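Local coordinates for NAD(P)H-hydrate epimerase (Saccharomyces cerevisiae, PDB 1JZT), which catalyses the epimerization of the R and S forms of NAD(P)HX, the hydrated, damaged form of NAD(P)H, so that both epimers can be repaired, at residues 43-49 with 81-86; 214-220 with 240-246. All coordinates share one frame. Residues are numbered along the deposited sequence.

How the contacts relate
Contact 1 and contact 2 lie about 15 Å apart, centre to centre, and are joined through helix 28-46. The last turn of that helix packs against the end of helix 69-83 in contact 1, while the same helix packs on the Y216 and I243 face of strands 214-218 and 243-245 in contact 2, at one side of the mixed sheet. Two side chains of 43-49 bridge them: R45 NH1 makes a salt bridge with D241 OD2 at 3.0 Å, and Q46 OE1 is 3.2 Å from Y216 OH, probably hydrogen-bonded. Contact 1 closes before contact 2 opens along the chain. Helix 28-46, the chain's second, touches both helix 69-83 and edge strand 243-245 of the Rossmann-like fold.

Contact 1 of 2, residues 43-49 with 81-86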
# COMPACT_ATOMS: atom_id res chain seq x y z
N VAL A 43 -6.55 3.30 -6.08
CA VAL A 43 -7.83 3.19 -5.39
C VAL A 43 -8.90 3.99 -6.13
O VAL A 43 -10.02 3.52 -6.33
CB VAL A 43 -7.72 3.72 -3.95
CG1 VAL A 43 -9.10 3.81 -3.31
CG2 VAL A 43 -6.81 2.81 -3.14
N CYS A 44 -8.55 5.21 -6.51
CA CYS A 44 -9.47 6.08 -7.23
C CYS A 44 -9.85 5.46 -8.58
O CYS A 44 -11.00 5.56 -9.02
CB CYS A 44 -8.82 7.46 -7.44
SG CYS A 44 -9.82 8.68 -8.33
N ARG A 45 -8.90 4.81 -9.24
CA ARG A 45 -9.18 4.22 -10.54
C ARG A 45 -10.00 2.93 -10.44
O ARG A 45 -10.81 2.64 -11.31
CB ARG A 45 -7.87 3.95 -11.28
CG ARG A 45 -8.06 3.60 -12.74
CD ARG A 45 -6.79 3.84 -13.53
NE ARG A 45 -6.41 5.26 -13.56
CZ ARG A 45 -5.32 5.71 -14.18
NH1 ARG A 45 -4.51 4.86 -14.81
NH2 ARG A 45 -5.04 7.01 -14.18
N GLN A 46 -9.79 2.19 -9.36
CA GLN A 46 -10.50 0.93 -9.11
C GLN A 46 -11.90 1.20 -8.54
O GLN A 46 -12.83 0.43 -8.79
CB GLN A 46 -9.67 0.08 -8.13
CG GLN A 46 -10.07 -1.38 -8.01
CD GLN A 46 -9.82 -2.17 -9.29
OE1 GLN A 46 -8.87 -1.89 -10.03
NE2 GLN A 46 -10.67 -3.15 -9.55
N PHE A 47 -12.05 2.28 -7.79
CA PHE A 47 -13.34 2.63 -7.19
C PHE A 47 -13.75 4.07 -7.51
O PHE A 47 -13.88 4.90 -6.62
CB PHE A 47 -13.28 2.43 -5.68
CG PHE A 47 -12.89 1.05 -5.26
CD1 PHE A 47 -13.77 -0.02 -5.40
CD2 PHE A 47 -11.63 0.80 -4.72
CE1 PHE A 47 -13.40 -1.31 -5.00
CE2 PHE A 47 -11.24 -0.48 -4.33
CZ PHE A 47 -12.13 -1.54 -4.47
N PRO A 48 -13.97 4.37 -8.80
CA PRO A 48 -14.37 5.72 -9.23
C PRO A 48 -15.61 6.21 -8.49
O PRO A 48 -16.54 5.45 -8.22
CB PRO A 48 -14.60 5.55 -10.73
CG PRO A 48 -14.98 4.11 -10.87
CD PRO A 48 -14.03 3.42 -9.93
N LEU A 49 -15.62 7.50 -8.16
CA LEU A 49 -16.74 8.09 -7.44
C LEU A 49 -17.86 8.53 -8.37
O LEU A 49 -18.99 8.74 -7.93
CB LEU A 49 -16.25 9.28 -6.60
CG LEU A 49 -15.29 8.92 -5.46
CD1 LEU A 49 -14.80 10.19 -4.80
CD2 LEU A 49 -16.00 8.03 -4.46
N LEU A 81 -6.17 10.63 -0.95
CA LEU A 81 -7.55 10.16 -1.07
C LEU A 81 -8.52 11.21 -0.56
O LEU A 81 -9.62 11.36 -1.10
CB LEU A 81 -7.75 8.87 -0.28
CG LEU A 81 -7.14 7.60 -0.89
CD1 LEU A 81 -7.29 6.43 0.08
CD2 LEU A 81 -7.84 7.30 -2.21
N LYS A 82 -8.11 11.94 0.47
CA LYS A 82 -8.96 12.99 1.02
C LYS A 82 -9.07 14.08 -0.05
O LYS A 82 -10.16 14.57 -0.32
CB LYS A 82 -8.33 13.56 2.30
CG LYS A 82 -9.16 14.64 2.98
CD LYS A 82 -10.45 14.07 3.55
CE LYS A 82 -11.29 15.15 4.20
NZ LYS A 82 -12.53 14.56 4.77
N LEU A 83 -7.95 14.43 -0.66
CA LEU A 83 -7.96 15.45 -1.70
C LEU A 83 -8.76 14.98 -2.91
O LEU A 83 -9.43 15.78 -3.57
CB LEU A 83 -6.52 15.80 -2.12
CG LEU A 83 -5.80 16.72 -1.12
CD1 LEU A 83 -4.31 16.45 -1.14
CD2 LEU A 83 -6.10 18.17 -1.47
N PHE A 84 -8.70 13.68 -3.20
CA PHE A 84 -9.42 13.11 -4.33
C PHE A 84 -10.94 13.01 -4.13
O PHE A 84 -11.67 12.65 -5.05
CB PHE A 84 -8.87 11.71 -4.68
CG PHE A 84 -7.45 11.71 -5.19
CD1 PHE A 84 -6.87 12.87 -5.70
CD2 PHE A 84 -6.70 10.53 -5.17
CE1 PHE A 84 -5.56 12.87 -6.18
CE2 PHE A 84 -5.39 10.52 -5.65
CZ PHE A 84 -4.82 11.69 -6.15
N GLY A 85 -11.41 13.32 -2.93
CA GLY A 85 -12.84 13.28 -2.69
C GLY A 85 -13.36 12.12 -1.86
O GLY A 85 -14.58 12.00 -1.67
N TYR A 86 -12.47 11.27 -1.37
CA TYR A 86 -12.89 10.13 -0.55
C TYR A 86 -12.92 10.49 0.93
O TYR A 86 -12.51 11.57 1.33
CB TYR A 86 -11.96 8.93 -0.78
CG TYR A 86 -12.01 8.38 -2.19
CD1 TYR A 86 -11.37 9.05 -3.23
CD2 TYR A 86 -12.73 7.23 -2.49
CE1 TYR A 86 -11.45 8.59 -4.54
CE2 TYR A 86 -12.82 6.75 -3.80
CZ TYR A 86 -12.18 7.44 -4.82
OH TYR A 86 -12.29 7.00 -6.11
O HOH W 1 -13.33 9.07 -8.69
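V43 opens the contact from the last turn of helix 28-46, its CA-to-CB bond directed toward the other helix. Its CG1 lies 3.9 Å from CD2 of L81, an apolar pairing suited to two buried branched side chains. C44 follows with a small side chain that lets the two segments come close, with C44 CA 3.2 Å from Y86 OH: its CB is 4.1 Å from Y86 CE1, and its sulfur makes Cys sulfur-aromatic contacts, at the edge of the Y86 ring (SG to centroid 5.4 Å) and obliquely to the F84 ring (5.5 Å). At F47 the backbone leaves helical angles. F47 N still bonds to V43 O (2.8 Å), but Y86 OH donates to F47 O at 2.7 Å, so the phenol satisfies a carbonyl just beyond the helix. P48, with no amide hydrogen, fits the extended exit and leads to L49. There CD1 sits 3.8 Å from the Y86 ring centroid, 13° off the normal, a CH-pi contact over the face, and CD2 approaches Y86 CE2 to 3.5 Å. A water accepts from L49 N (2.8 Å) and donates weakly to Y86 OH (3.5 Å). Across from L49, G85 has positive phi in a Schellman motif, with Y86 N bonded to L81 O (2.9 Å); a side chain here would strike the preceding carbonyl. The contact thus joins two helix C-termini beside the parallel part of the mixed sheet: V43, F47 and Y86 touch strand 133-139, and L81 and Y86 rest on V61 of strand 60-65.

Contact 2 of 2, residues 214-220 with 240-246; sequences THYVGGR and TDQILKL
Edge strand 243-245, the chain's last, lies antiparallel on its inner neighbour 214-218 (148°, axes 4.7 Å apart), making an otherwise parallel Rossmann-like sheet mixed. V217 and L244 are the hydrogen-bonded pair (V217 N to L244 O, L244 N to V217 O, both 3.1 Å), Y216 and K245 a non-hydrogen-bonded pair (CA-CA 4.5 Å). C-terminal L246 (phi 89°) donates a hydrogen bond from N to H215 O (2.6 Å). Y216 (m) places CE1 4.0 Å from I243 CD1 (chi1 p, chi2 t) and from CB of K245 (t, t, t, p). On the opposite face V217 (p) sets CG1 3.9 Å from CB of L244 (t, p). H215 (t) has L246 OXT over one ring face and NE2 hydrogen-bonded with S197 OG. At G219 (phi/psi 92/71) a CB would jam against G218 O, hence glycine. R220, all t, reaches D241 O through NH1 (3.0 Å) and also S239 O. Q242 (m, m) folds back, NE2 to T240 O (3.2 Å). Water 2 accepts from R220 N and donates to Q242 OE1 (both 2.8 Å); water 3 donates to R220 O and Q242 OE1 (both 2.6 Å). Strand 194-198 flanks 214-218; helix 28-46 packs on the Y216 and I243 face.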
# COMPACT_ATOMS: atom_id res chain seq x y z
N THR A 214 -6.71 -7.39 -9.04
CA THR A 214 -6.24 -6.52 -10.11
C THR A 214 -4.83 -6.09 -9.67
O THR A 214 -4.64 -5.72 -8.51
CB THR A 214 -7.14 -5.29 -10.29
OG1 THR A 214 -8.46 -5.71 -10.65
CG2 THR A 214 -6.60 -4.38 -11.39
N HIS A 215 -3.86 -6.15 -10.59
CA HIS A 215 -2.48 -5.80 -10.26
C HIS A 215 -2.00 -4.51 -10.92
O HIS A 215 -2.11 -4.33 -12.14
CB HIS A 215 -1.55 -6.96 -10.68
CG HIS A 215 -0.16 -6.87 -10.14
ND1 HIS A 215 0.88 -7.65 -10.62
CD2 HIS A 215 0.37 -6.13 -9.13
CE1 HIS A 215 1.98 -7.39 -9.94
NE2 HIS A 215 1.70 -6.47 -9.03
N TYR A 216 -1.48 -3.62 -10.09
CA TYR A 216 -0.93 -2.34 -10.52
C TYR A 216 0.50 -2.24 -10.00
O TYR A 216 0.85 -2.84 -8.97
CB TYR A 216 -1.71 -1.17 -9.91
CG TYR A 216 -3.10 -0.92 -10.43
CD1 TYR A 216 -3.30 -0.25 -11.64
CD2 TYR A 216 -4.22 -1.28 -9.69
CE1 TYR A 216 -4.59 0.05 -12.09
CE2 TYR A 216 -5.51 -0.98 -10.12
CZ TYR A 216 -5.68 -0.31 -11.32
OH TYR A 216 -6.95 0.01 -11.74
N VAL A 217 1.33 -1.47 -10.70
CA VAL A 217 2.69 -1.22 -10.25
C VAL A 217 2.77 0.30 -10.15
O VAL A 217 2.20 1.02 -10.99
CB VAL A 217 3.77 -1.74 -11.24
CG1 VAL A 217 3.71 -0.99 -12.56
CG2 VAL A 217 5.14 -1.60 -10.61
N GLY A 218 3.46 0.79 -9.13
CA GLY A 218 3.59 2.23 -8.92
C GLY A 218 5.00 2.62 -8.55
O GLY A 218 5.87 1.76 -8.38
N GLY A 219 5.24 3.92 -8.42
CA GLY A 219 6.58 4.40 -8.10
C GLY A 219 7.31 4.67 -9.40
O GLY A 219 8.23 3.96 -9.77
N ARG A 220 6.89 5.73 -10.09
CA ARG A 220 7.48 6.10 -11.37
C ARG A 220 8.71 6.98 -11.19
O ARG A 220 8.64 8.20 -11.33
CB ARG A 220 6.43 6.81 -12.23
CG ARG A 220 6.83 7.08 -13.67
CD ARG A 220 5.64 7.61 -14.47
NE ARG A 220 5.99 7.84 -15.88
CZ ARG A 220 5.14 8.29 -16.79
NH1 ARG A 220 3.88 8.57 -16.46
NH2 ARG A 220 5.55 8.48 -18.04
N THR A 240 0.63 10.73 -17.79
CA THR A 240 1.30 11.21 -16.59
C THR A 240 0.95 10.33 -15.38
O THR A 240 1.23 10.71 -14.24
CB THR A 240 0.90 12.67 -16.26
OG1 THR A 240 -0.53 12.76 -16.20
CG2 THR A 240 1.42 13.64 -17.34
N ASP A 241 0.36 9.16 -15.63
CA ASP A 241 -0.02 8.22 -14.57
C ASP A 241 1.14 7.80 -13.68
O ASP A 241 2.28 7.70 -14.13
CB ASP A 241 -0.62 6.93 -15.14
CG ASP A 241 -1.97 7.14 -15.80
OD1 ASP A 241 -2.57 8.21 -15.64
OD2 ASP A 241 -2.42 6.19 -16.48
N GLN A 242 0.84 7.54 -12.40
CA GLN A 242 1.88 7.10 -11.47
C GLN A 242 1.65 5.61 -11.16
O GLN A 242 2.26 5.04 -10.24
CB GLN A 242 1.85 7.93 -10.19
CG GLN A 242 2.18 9.41 -10.42
CD GLN A 242 3.58 9.61 -10.99
OE1 GLN A 242 4.57 9.33 -10.33
NE2 GLN A 242 3.65 10.08 -12.23
N ILE A 243 0.76 5.01 -11.94
CA ILE A 243 0.43 3.60 -11.83
C ILE A 243 0.25 3.06 -13.25
O ILE A 243 0.04 3.83 -14.19
CB ILE A 243 -0.91 3.38 -11.07
CG1 ILE A 243 -2.05 4.09 -11.80
CG2 ILE A 243 -0.79 3.88 -9.63
CD1 ILE A 243 -3.44 3.75 -11.26
N LEU A 244 0.36 1.74 -13.38
CA LEU A 244 0.19 1.03 -14.65
C LEU A 244 -0.47 -0.30 -14.32
O LEU A 244 -0.02 -1.02 -13.43
CB LEU A 244 1.55 0.75 -15.31
CG LEU A 244 1.49 -0.14 -16.56
CD1 LEU A 244 0.67 0.54 -17.65
CD2 LEU A 244 2.90 -0.43 -17.07
N LYS A 245 -1.55 -0.62 -15.02
CA LYS A 245 -2.25 -1.88 -14.78
C LYS A 245 -1.34 -3.00 -15.29
O LYS A 245 -1.03 -3.06 -16.48
CB LYS A 245 -3.59 -1.87 -15.51
CG LYS A 245 -4.51 -3.03 -15.18
CD LYS A 245 -5.80 -2.90 -15.98
CE LYS A 245 -6.70 -4.09 -15.75
NZ LYS A 245 -7.04 -4.20 -14.31
N LEU A 246 -0.92 -3.85 -14.35
CA LEU A 246 -0.01 -4.99 -14.55
C LEU A 246 1.47 -4.62 -14.40
O LEU A 246 2.15 -4.37 -15.42
CB LEU A 246 -0.25 -5.69 -15.89
CG LEU A 246 -1.26 -6.84 -15.80
CD1 LEU A 246 -2.60 -6.29 -15.31
CD2 LEU A 246 -1.42 -7.49 -17.16
OXT LEU A 246 1.94 -4.57 -13.24
O HOH W 2 5.04 7.20 -8.50
O HOH W 3 7.09 10.08 -10.51